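Local coordinates for uncharacterized protein (PDB 3QFK) that is of unknown function but belongs to the calcineurin-like metallophosphoesterases and is a putative 5'-nucleotidase holding zinc and manganese, at residues G158-T163 and I202-H207. Residues are numbered along the deposited sequence; the frame is centred on the assembly and turned at random.
Sequences GVIGLT and IVVCYH. With MN (manganese (II) ion), chain C.
Five backbone hydrogen bonds join 158-163 to 202-207 as parallel strands, beginning with Val203 N to Gly158 O at 2.8 Å. Ile160 uses both its N and its O, toward Val203 O and Cys205 N. Leu162 does the same toward Cys205 O and His207 N. Between them, CA-H groups such as that of Val159 close on the same carbonyls, with Val159 CA 3.2 Å from Val203 O.

On one face Val159 and Val203 stand side by side, CG2 of the first 3.8 Å from CB of the second. Val159 CG1, anti to the backbone N (chi1 180°), reaches across to Cys205 SG, 4.1 Å away, the next residue on that face of the partner strand. On the other face Ile160 CG2 meets Val204 CG2 at 3.9 Å, and Leu162 CD1 crosses to Val204 CG1. The Tyr206 ring turns an edge to the Leu162 carbonyl, CD1 3.8 Å from Leu162 O, and CD1 also lies 3.9 Å from Leu162 CB, while the Tyr206 OH is hydrogen-bonded to Glu228 N.

At the C-terminal end His207 NE2 binds manganese at 2.4 Å, with Asp72, Asn109, His247 and a water. His207 ND1 is hydrogen-bonded to Asn70 O, and with NE2 on the metal this bond holds the ring's rotation. The pair thus carries a metal ligand at a strand end, as in other metallophosphoesterases. Helices 184-198 and 229-236 pack over the face of Ile160, Leu162 and Tyr206, while strands 147-152 and 242-244 continue the sheet on either side.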
loop_
_atom_site.group_PDB
_atom_site.type_symbol
_atom_site.label_atom_id
_atom_site.label_comp_id
_atom_site.label_asym_id
_atom_site.label_seq_id
_atom_site.Cartn_x
_atom_site.Cartn_y
_atom_site.Cartn_z
ATOM N N GLY A 158 2.557 22.023 -17.888
ATOM C CA GLY A 158 2.036 20.767 -18.404
ATOM C C GLY A 158 2.218 19.720 -17.338
ATOM O O GLY A 158 3.293 19.612 -16.776
ATOM N N VAL A 159 1.157 18.971 -17.047
ATOM C CA VAL A 159 1.197 17.956 -16.029
ATOM C C VAL A 159 0.871 16.613 -16.626
ATOM O O VAL A 159 -0.085 16.499 -17.384
ATOM C CB VAL A 159 0.162 18.273 -14.913
ATOM C CG1 VAL A 159 0.179 17.211 -13.822
ATOM C CG2 VAL A 159 0.441 19.644 -14.317
ATOM N N ILE A 160 1.690 15.606 -16.317
ATOM C CA ILE A 160 1.429 14.233 -16.748
ATOM C C ILE A 160 1.315 13.294 -15.527
ATOM O O ILE A 160 2.144 13.323 -14.623
ATOM C CB ILE A 160 2.472 13.727 -17.749
ATOM C CG1 ILE A 160 2.124 12.304 -18.205
ATOM C CG2 ILE A 160 3.883 13.796 -17.186
ATOM C CD1 ILE A 160 2.944 11.841 -19.440
ATOM N N GLY A 161 0.263 12.480 -15.518
ATOM C CA GLY A 161 -0.006 11.536 -14.464
ATOM C C GLY A 161 0.421 10.150 -14.892
ATOM O O GLY A 161 0.132 9.736 -15.995
ATOM N N LEU A 162 1.141 9.452 -14.015
ATOM C CA LEU A 162 1.658 8.099 -14.311
ATOM C C LEU A 162 1.520 7.225 -13.089
ATOM O O LEU A 162 1.571 7.721 -11.968
ATOM C CB LEU A 162 3.136 8.159 -14.701
ATOM C CG LEU A 162 3.482 8.907 -15.977
ATOM C CD1 LEU A 162 4.977 9.284 -16.045
ATOM C CD2 LEU A 162 3.039 8.098 -17.189
ATOM N N THR A 163 1.386 5.916 -13.301
ATOM C CA THR A 163 1.218 4.974 -12.209
ATOM C C THR A 163 2.167 3.800 -12.332
ATOM O O THR A 163 2.521 3.420 -13.437
ATOM C CB THR A 163 -0.209 4.398 -12.237
ATOM O OG1 THR A 163 -1.160 5.473 -12.276
ATOM C CG2 THR A 163 -0.466 3.509 -11.003
ATOM N N ILE A 202 7.249 21.627 -16.778
ATOM C CA ILE A 202 6.697 20.267 -16.769
ATOM C C ILE A 202 6.608 19.659 -15.361
ATOM O O ILE A 202 7.592 19.595 -14.613
ATOM C CB ILE A 202 7.513 19.329 -17.675
ATOM C CG1 ILE A 202 7.365 19.789 -19.135
ATOM C CG2 ILE A 202 7.047 17.901 -17.500
ATOM C CD1 ILE A 202 8.201 19.028 -20.128
ATOM N N VAL A 203 5.414 19.205 -15.019
ATOM C CA VAL A 203 5.169 18.564 -13.742
ATOM C C VAL A 203 4.822 17.101 -14.012
ATOM O O VAL A 203 3.930 16.803 -14.805
ATOM C CB VAL A 203 3.989 19.232 -12.997
ATOM C CG1 VAL A 203 3.705 18.512 -11.641
ATOM C CG2 VAL A 203 4.251 20.749 -12.811
ATOM N N VAL A 204 5.577 16.193 -13.409
ATOM C CA VAL A 204 5.289 14.771 -13.496
ATOM C C VAL A 204 4.748 14.317 -12.140
ATOM O O VAL A 204 5.369 14.585 -11.103
ATOM C CB VAL A 204 6.547 13.963 -13.804
ATOM C CG1 VAL A 204 6.231 12.455 -13.811
ATOM C CG2 VAL A 204 7.151 14.407 -15.137
ATOM N N CYS A 205 3.581 13.675 -12.147
ATOM C CA CYS A 205 2.949 13.134 -10.943
ATOM C C CYS A 205 2.889 11.634 -11.147
ATOM O O CYS A 205 2.089 11.130 -11.932
ATOM C CB CYS A 205 1.537 13.688 -10.721
ATOM S SG CYS A 205 1.493 15.456 -10.381
ATOM N N TYR A 206 3.773 10.944 -10.440
ATOM C CA TYR A 206 3.965 9.517 -10.565
ATOM C C TYR A 206 3.649 8.801 -9.283
ATOM O O TYR A 206 4.238 9.103 -8.247
ATOM C CB TYR A 206 5.440 9.295 -10.936
ATOM C CG TYR A 206 5.932 7.867 -10.984
ATOM C CD1 TYR A 206 5.214 6.880 -11.659
ATOM C CD2 TYR A 206 7.174 7.522 -10.435
ATOM C CE1 TYR A 206 5.696 5.552 -11.740
ATOM C CE2 TYR A 206 7.669 6.204 -10.510
ATOM C CZ TYR A 206 6.932 5.237 -11.176
ATOM O OH TYR A 206 7.408 3.954 -11.248
ATOM N N HIS A 207 2.664 7.896 -9.333
ATOM C CA HIS A 207 2.374 7.085 -8.192
ATOM C C HIS A 207 3.347 5.903 -8.230
ATOM O O HIS A 207 3.006 4.786 -8.653
ATOM C CB HIS A 207 0.962 6.553 -8.124
ATOM C CG HIS A 207 0.701 5.890 -6.821
ATOM N ND1 HIS A 207 0.343 6.602 -5.694
ATOM C CD2 HIS A 207 0.903 4.609 -6.414
ATOM C CE1 HIS A 207 0.264 5.774 -4.666
ATOM N NE2 HIS A 207 0.603 4.564 -5.074
HETATM MN MN MN C . 0.850 2.504 -3.853
HETATM O O HOH W 1 1.938 2.268 -1.644
#